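Trichosurin (Trichosurus vulpecula, PDB 2RA6) is a homodimeric lipocalin of possum milk whey that holds 4-ethylphenol inside its beta barrel and probably binds or carries small molecules. Local coordinates at residues N92-N97 against N116-K121; A126-R131 against E138-F143. The protein carries 1 engineered substitution. All blocks are in the same frame, centred on the assembly; numbering follows the deposited sequence.

Interaction 1 (92-97 with 116-121) and interaction 2 (126-131 with 138-143) lie on opposite sides of the chain's centre, with centres about 24 Å apart and nearest atoms about 9 Å apart. They share the sheet, since strands 109-118 and 121-130 are neighbours in it, but hold different elements: interaction 1 joins two strands of the barrel at its end, while interaction 2 lays a helix on the barrel wall. The chemistry follows the place. Interaction 1, only partly buried, depends on backbone and amide hydrogen bonds and one aromatic stack; interaction 2, buried throughout, has no hydrogen bond across it and is made of apolar contacts centred on Leu-128 and the Phe-143 ring.

Interaction 1 of 2, residues N92-N97 against N116-K121; sequences NYYGTN and NYHDGK
The carbonyl O of Tyr-94 takes two donors from the facing strand. Asn-116 ND2 lies 2.9 Å from Tyr-94 O in a nearly straight bond (172°), although the donor stands above the carbonyl plane; the second bond, from His-118 ND1, is weak and bent. Asn-116 spends its other N-H on Asn-97, ND2 to OD1 2.9 Å, and both acceptors lie close to the plane of the Asn-116 amide, which fixes its rotation. Asn-97 ND2 donates to Tyr-93 O at 2.8 Å, on a lone pair, and also to Leu-91 O, so Asn-97, at the start of strand 96-102, holds both the 93-95 link and the end of strand 88-92. Between the backbones, Thr-96 and Tyr-117 form an antiparallel hydrogen-bonded pair, with Tyr-117 N to Thr-96 O at 2.8 Å and Thr-96 N to Tyr-117 O at 3.1 Å. Thr-96 OG1 sits at the edge of the Tyr-117 ring and bonds to Arg-150 O of the second subunit; Tyr-117 OH bonds to Asp-98 and to Tyr-115 OH of that subunit. Tyr-94 CG is anti to the backbone N (chi1 -163°), on the side of His-118; there the two rings stack face to face, centroids 3.6 Å apart and planes at 2°. An alanine at Tyr-94 would probably leave the His-118 ring without its stacking partner and freer to turn. The arrangement is the open end of the antiparallel hairpin of strands 96-102 and 109-118, at one end of the lipocalin barrel, with Thr-96 and Tyr-117 facing the dimer partner.

Interaction 2 of 2, residues A126-R131 against E138-F143; sequences ANLFGR and EIKKRF
Ala-126 meets the helix first: its CB lies 3.6 Å from Phe-143 CZ, an oblique approach to the far end of the ring. The CB of Asn-127 points away from the helix, and its backbone O makes the contact, 4.0 Å from Phe-143 CE1. Leu-128 carries the contact. Its CB stands over the centre of the Phe-143 ring in a CH-pi contact, 3.8 Å from the centroid and 6° off the ring normal. The two side chains slide past each other in opposite directions, which brings the leucine's branched end back beside the root of the phenylalanine, Leu-128 CD2 to Phe-143 CB 4.0 Å. CG of Leu-128 is anti to the backbone N (chi1 -179°), and from it CD1 and CD2 both reach CG2 of Ile-139, CD2 at 4.2 Å. Leu-128 CD2 also touches the aliphatic stem of Lys-140, 4.1 Å from its CG. The Lys-140 chain then bends at chi3, and its NZ bonds to Asn-134 and forms a salt bridge with Asp-159, so its apolar stem packs here while its charge is met elsewhere. Phe-129, next along the strand, contributes to the 4-ethylphenol pocket rather than to the helix contact. The axes of strand 126-130 and helix 138-143 run almost antiparallel, at 172°, and approach to 10.4 Å, with apolar side chains bridging the separation. The packing continues onto both neighbouring strands: Val-32 of strand 29-35 touches Leu-128 and Phe-143, while Tyr-109 of strand 109-118 touches Leu-128 and Ile-139. Helix 137-148 thus lies against the outside of the lipocalin barrel, across strand 121-130 from the bound ligand.

Interaction 1 of 2, residues N92-N97 against N116-K121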
loop_
_atom_site.group_PDB
_atom_site.type_symbol
_atom_site.label_atom_id
_atom_site.label_comp_id
_atom_site.label_asym_id
_atom_site.label_seq_id
_atom_site.Cartn_x
_atom_site.Cartn_y
_atom_site.Cartn_z
ATOM N N ASN B 92 -5.945 -4.904 -12.498
ATOM C CA ASN B 92 -6.012 -6.358 -12.546
ATOM C C ASN B 92 -4.828 -6.828 -13.383
ATOM O O ASN B 92 -4.823 -6.681 -14.606
ATOM C CB ASN B 92 -7.328 -6.819 -13.188
ATOM C CG ASN B 92 -7.382 -8.325 -13.404
ATOM O OD1 ASN B 92 -7.004 -9.105 -12.529
ATOM N ND2 ASN B 92 -7.866 -8.739 -14.571
ATOM N N TYR B 93 -3.814 -7.363 -12.709
ATOM C CA TYR B 93 -2.605 -7.860 -13.358
ATOM C C TYR B 93 -1.819 -8.683 -12.349
ATOM O O TYR B 93 -1.539 -8.210 -11.248
ATOM C CB TYR B 93 -1.742 -6.696 -13.843
ATOM C CG TYR B 93 -0.494 -7.150 -14.562
ATOM C CD1 TYR B 93 -0.563 -7.675 -15.855
ATOM C CD2 TYR B 93 0.753 -7.092 -13.940
ATOM C CE1 TYR B 93 0.581 -8.132 -16.510
ATOM C CE2 TYR B 93 1.900 -7.546 -14.584
ATOM C CZ TYR B 93 1.805 -8.064 -15.868
ATOM O OH TYR B 93 2.930 -8.515 -16.509
ATOM N N TYR B 94 -1.467 -9.910 -12.727
ATOM C CA TYR B 94 -0.734 -10.811 -11.836
ATOM C C TYR B 94 -1.448 -10.792 -10.486
ATOM O O TYR B 94 -0.822 -10.692 -9.424
ATOM C CB TYR B 94 0.709 -10.336 -11.665
ATOM C CG TYR B 94 1.634 -11.401 -11.117
ATOM C CD1 TYR B 94 1.945 -12.530 -11.872
ATOM C CD2 TYR B 94 2.216 -11.269 -9.854
ATOM C CE1 TYR B 94 2.816 -13.502 -11.390
ATOM C CE2 TYR B 94 3.091 -12.237 -9.361
ATOM C CZ TYR B 94 3.386 -13.349 -10.139
ATOM O OH TYR B 94 4.267 -14.297 -9.675
ATOM N N GLY B 95 -2.771 -10.905 -10.548
ATOM C CA GLY B 95 -3.590 -10.857 -9.354
ATOM C C GLY B 95 -4.260 -9.495 -9.334
ATOM O O GLY B 95 -4.679 -8.993 -10.381
ATOM N N THR B 96 -4.375 -8.892 -8.158
ATOM C CA THR B 96 -4.978 -7.571 -8.054
ATOM C C THR B 96 -3.937 -6.607 -7.497
ATOM O O THR B 96 -3.003 -7.025 -6.814
ATOM C CB THR B 96 -6.226 -7.572 -7.134
ATOM O OG1 THR B 96 -5.850 -7.930 -5.800
ATOM C CG2 THR B 96 -7.265 -8.562 -7.647
ATOM N N ASN B 97 -4.094 -5.319 -7.793
ATOM C CA ASN B 97 -3.134 -4.321 -7.328
ATOM C C ASN B 97 -3.776 -3.023 -6.884
ATOM O O ASN B 97 -4.722 -2.538 -7.509
ATOM C CB ASN B 97 -2.163 -3.941 -8.449
ATOM C CG ASN B 97 -1.459 -5.128 -9.053
ATOM O OD1 ASN B 97 -0.379 -5.520 -8.611
ATOM N ND2 ASN B 97 -2.065 -5.706 -10.083
ATOM N N ASN B 116 0.772 -5.376 -4.821
ATOM C CA ASN B 116 0.285 -6.545 -5.539
ATOM C C ASN B 116 -0.156 -7.670 -4.618
ATOM O O ASN B 116 0.549 -8.026 -3.677
ATOM C CB ASN B 116 1.385 -7.039 -6.493
ATOM C CG ASN B 116 1.049 -8.370 -7.147
ATOM O OD1 ASN B 116 1.580 -9.414 -6.758
ATOM N ND2 ASN B 116 0.159 -8.344 -8.137
ATOM N N TYR B 117 -1.335 -8.214 -4.898
ATOM C CA TYR B 117 -1.892 -9.317 -4.125
ATOM C C TYR B 117 -1.934 -10.499 -5.083
ATOM O O TYR B 117 -2.732 -10.520 -6.024
ATOM C CB TYR B 117 -3.300 -8.958 -3.649
ATOM C CG TYR B 117 -3.371 -7.602 -2.982
ATOM C CD1 TYR B 117 -2.717 -7.362 -1.775
ATOM C CD2 TYR B 117 -4.074 -6.550 -3.570
ATOM C CE1 TYR B 117 -2.760 -6.109 -1.172
ATOM C CE2 TYR B 117 -4.122 -5.288 -2.971
ATOM C CZ TYR B 117 -3.461 -5.082 -1.772
ATOM O OH TYR B 117 -3.500 -3.849 -1.166
ATOM N N HIS B 118 -1.052 -11.465 -4.848
ATOM C CA HIS B 118 -0.946 -12.651 -5.688
ATOM C C HIS B 118 -0.986 -13.903 -4.823
ATOM O O HIS B 118 -0.129 -14.095 -3.965
ATOM C CB HIS B 118 0.372 -12.621 -6.465
ATOM C CG HIS B 118 0.467 -13.670 -7.529
ATOM N ND1 HIS B 118 -0.215 -13.576 -8.720
ATOM C CD2 HIS B 118 1.139 -14.844 -7.568
ATOM C CE1 HIS B 118 0.032 -14.649 -9.453
ATOM N NE2 HIS B 118 0.850 -15.433 -8.776
ATOM N N ASP B 119 -1.980 -14.749 -5.062
ATOM C CA ASP B 119 -2.143 -15.987 -4.305
ATOM C C ASP B 119 -2.080 -15.744 -2.798
ATOM O O ASP B 119 -1.429 -16.488 -2.062
ATOM C CB ASP B 119 -1.076 -17.016 -4.705
ATOM C CG ASP B 119 -1.154 -17.405 -6.170
ATOM O OD1 ASP B 119 -2.270 -17.406 -6.733
ATOM O OD2 ASP B 119 -0.098 -17.724 -6.756
ATOM N N GLY B 120 -2.752 -14.687 -2.351
ATOM C CA GLY B 120 -2.788 -14.365 -0.933
ATOM C C GLY B 120 -1.540 -13.721 -0.357
ATOM O O GLY B 120 -1.476 -13.458 0.848
ATOM N N LYS B 121 -0.549 -13.463 -1.204
ATOM C CA LYS B 121 0.693 -12.845 -0.754
ATOM C C LYS B 121 0.775 -11.409 -1.242
ATOM O O LYS B 121 0.356 -11.100 -2.359
ATOM C CB LYS B 121 1.909 -13.615 -1.273
ATOM C CG LYS B 121 3.227 -13.057 -0.756
ATOM C CD LYS B 121 4.425 -13.818 -1.298
ATOM C CE LYS B 121 5.723 -13.205 -0.801
ATOM N NZ LYS B 121 6.923 -13.907 -1.339
#

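Interaction 2 of 2, residues A126-R131 against E138-F143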
loop_
_atom_site.group_PDB
_atom_site.type_symbol
_atom_site.label_atom_id
_atom_site.label_comp_id
_atom_site.label_asym_id
_atom_site.label_seq_id
_atom_site.Cartn_x
_atom_site.Cartn_y
_atom_site.Cartn_z
ATOM N N ALA B 126 7.780 -0.761 -6.829
ATOM C CA ALA B 126 7.838 0.679 -7.003
ATOM C C ALA B 126 8.435 0.978 -8.369
ATOM O O ALA B 126 9.423 0.371 -8.778
ATOM C CB ALA B 126 8.687 1.301 -5.902
ATOM N N ASN B 127 7.820 1.919 -9.072
ATOM C CA ASN B 127 8.266 2.295 -10.403
ATOM C C ASN B 127 8.588 3.781 -10.454
ATOM O O ASN B 127 7.810 4.590 -9.965
ATOM C CB ASN B 127 7.153 2.023 -11.426
ATOM C CG ASN B 127 6.797 0.551 -11.549
ATOM O OD1 ASN B 127 7.097 -0.083 -12.560
ATOM N ND2 ASN B 127 6.150 0.004 -10.525
ATOM N N LEU B 128 9.734 4.130 -11.029
ATOM C CA LEU B 128 10.104 5.532 -11.193
ATOM C C LEU B 128 10.183 5.790 -12.696
ATOM O O LEU B 128 10.999 5.184 -13.403
ATOM C CB LEU B 128 11.455 5.832 -10.542
ATOM C CG LEU B 128 11.909 7.297 -10.636
ATOM C CD1 LEU B 128 10.986 8.205 -9.847
ATOM C CD2 LEU B 128 13.348 7.414 -10.111
ATOM N N PHE B 129 9.314 6.680 -13.180
ATOM C CA PHE B 129 9.270 7.021 -14.601
ATOM C C PHE B 129 9.814 8.413 -14.867
ATOM O O PHE B 129 9.614 9.330 -14.065
ATOM C CB PHE B 129 7.839 7.019 -15.142
ATOM C CG PHE B 129 7.123 5.708 -15.028
ATOM C CD1 PHE B 129 7.813 4.506 -14.907
ATOM C CD2 PHE B 129 5.740 5.683 -15.115
ATOM C CE1 PHE B 129 7.124 3.296 -14.880
ATOM C CE2 PHE B 129 5.043 4.487 -15.090
ATOM C CZ PHE B 129 5.739 3.287 -14.973
ATOM N N GLY B 130 10.471 8.559 -16.010
ATOM C CA GLY B 130 11.011 9.847 -16.411
ATOM C C GLY B 130 10.520 10.213 -17.799
ATOM O O GLY B 130 10.039 9.351 -18.543
ATOM N N ARG B 131 10.618 11.496 -18.144
ATOM C CA ARG B 131 10.206 11.966 -19.469
ATOM C C ARG B 131 11.174 11.463 -20.529
ATOM O O ARG B 131 10.824 11.363 -21.712
ATOM C CB ARG B 131 10.168 13.498 -19.520
ATOM C CG ARG B 131 8.989 14.114 -18.801
ATOM C CD ARG B 131 7.686 13.539 -19.315
ATOM N NE ARG B 131 6.535 14.281 -18.821
ATOM C CZ ARG B 131 5.273 13.959 -19.080
ATOM N NH1 ARG B 131 4.998 12.899 -19.831
ATOM N NH2 ARG B 131 4.285 14.702 -18.593
ATOM N N GLU B 138 19.612 13.192 -8.062
ATOM C CA GLU B 138 18.873 13.610 -6.874
ATOM C C GLU B 138 17.554 12.853 -6.769
ATOM O O GLU B 138 17.235 12.291 -5.720
ATOM C CB GLU B 138 18.591 15.118 -6.924
ATOM C CG GLU B 138 17.902 15.668 -5.679
ATOM C CD GLU B 138 17.436 17.102 -5.854
ATOM O OE1 GLU B 138 16.965 17.701 -4.865
ATOM O OE2 GLU B 138 17.535 17.630 -6.982
ATOM N N ILE B 139 16.793 12.838 -7.863
ATOM C CA ILE B 139 15.505 12.150 -7.883
ATOM C C ILE B 139 15.678 10.654 -7.663
ATOM O O ILE B 139 14.945 10.049 -6.872
ATOM C CB ILE B 139 14.764 12.397 -9.217
ATOM C CG1 ILE B 139 14.333 13.866 -9.295
ATOM C CG2 ILE B 139 13.536 11.493 -9.322
ATOM C CD1 ILE B 139 13.722 14.255 -10.626
ATOM N N LYS B 140 16.647 10.054 -8.346
ATOM C CA LYS B 140 16.870 8.620 -8.183
ATOM C C LYS B 140 17.323 8.281 -6.766
ATOM O O LYS B 140 16.885 7.280 -6.194
ATOM C CB LYS B 140 17.880 8.103 -9.219
ATOM C CG LYS B 140 17.341 8.172 -10.640
ATOM C CD LYS B 140 18.146 7.338 -11.635
ATOM C CE LYS B 140 19.543 7.873 -11.841
ATOM N NZ LYS B 140 20.225 7.117 -12.934
ATOM N N LYS B 141 18.180 9.125 -6.197
ATOM C CA LYS B 141 18.682 8.909 -4.840
ATOM C C LYS B 141 17.550 8.897 -3.820
ATOM O O LYS B 141 17.501 8.033 -2.942
ATOM C CB LYS B 141 19.691 9.999 -4.464
ATOM C CG LYS B 141 20.277 9.842 -3.065
ATOM C CD LYS B 141 21.184 11.014 -2.711
ATOM C CE LYS B 141 21.790 10.848 -1.328
ATOM N NZ LYS B 141 22.677 9.656 -1.267
ATOM N N ARG B 142 16.646 9.862 -3.933
ATOM C CA ARG B 142 15.520 9.957 -3.008
ATOM C C ARG B 142 14.609 8.735 -3.142
ATOM O O ARG B 142 14.187 8.155 -2.142
ATOM C CB ARG B 142 14.741 11.247 -3.279
ATOM C CG ARG B 142 13.593 11.510 -2.317
ATOM C CD ARG B 142 12.922 12.845 -2.630
ATOM N NE ARG B 142 12.502 12.923 -4.028
ATOM C CZ ARG B 142 11.868 13.958 -4.569
ATOM N NH1 ARG B 142 11.572 15.022 -3.834
ATOM N NH2 ARG B 142 11.534 13.933 -5.852
ATOM N N PHE B 143 14.328 8.339 -4.379
ATOM C CA PHE B 143 13.476 7.183 -4.642
ATOM C C PHE B 143 14.089 5.933 -4.026
ATOM O O PHE B 143 13.419 5.164 -3.329
ATOM C CB PHE B 143 13.335 6.980 -6.153
ATOM C CG PHE B 143 12.559 5.747 -6.545
ATOM C CD1 PHE B 143 11.168 5.748 -6.548
ATOM C CD2 PHE B 143 13.228 4.601 -6.960
ATOM C CE1 PHE B 143 10.453 4.615 -6.967
ATOM C CE2 PHE B 143 12.531 3.468 -7.377
ATOM C CZ PHE B 143 11.145 3.475 -7.382
#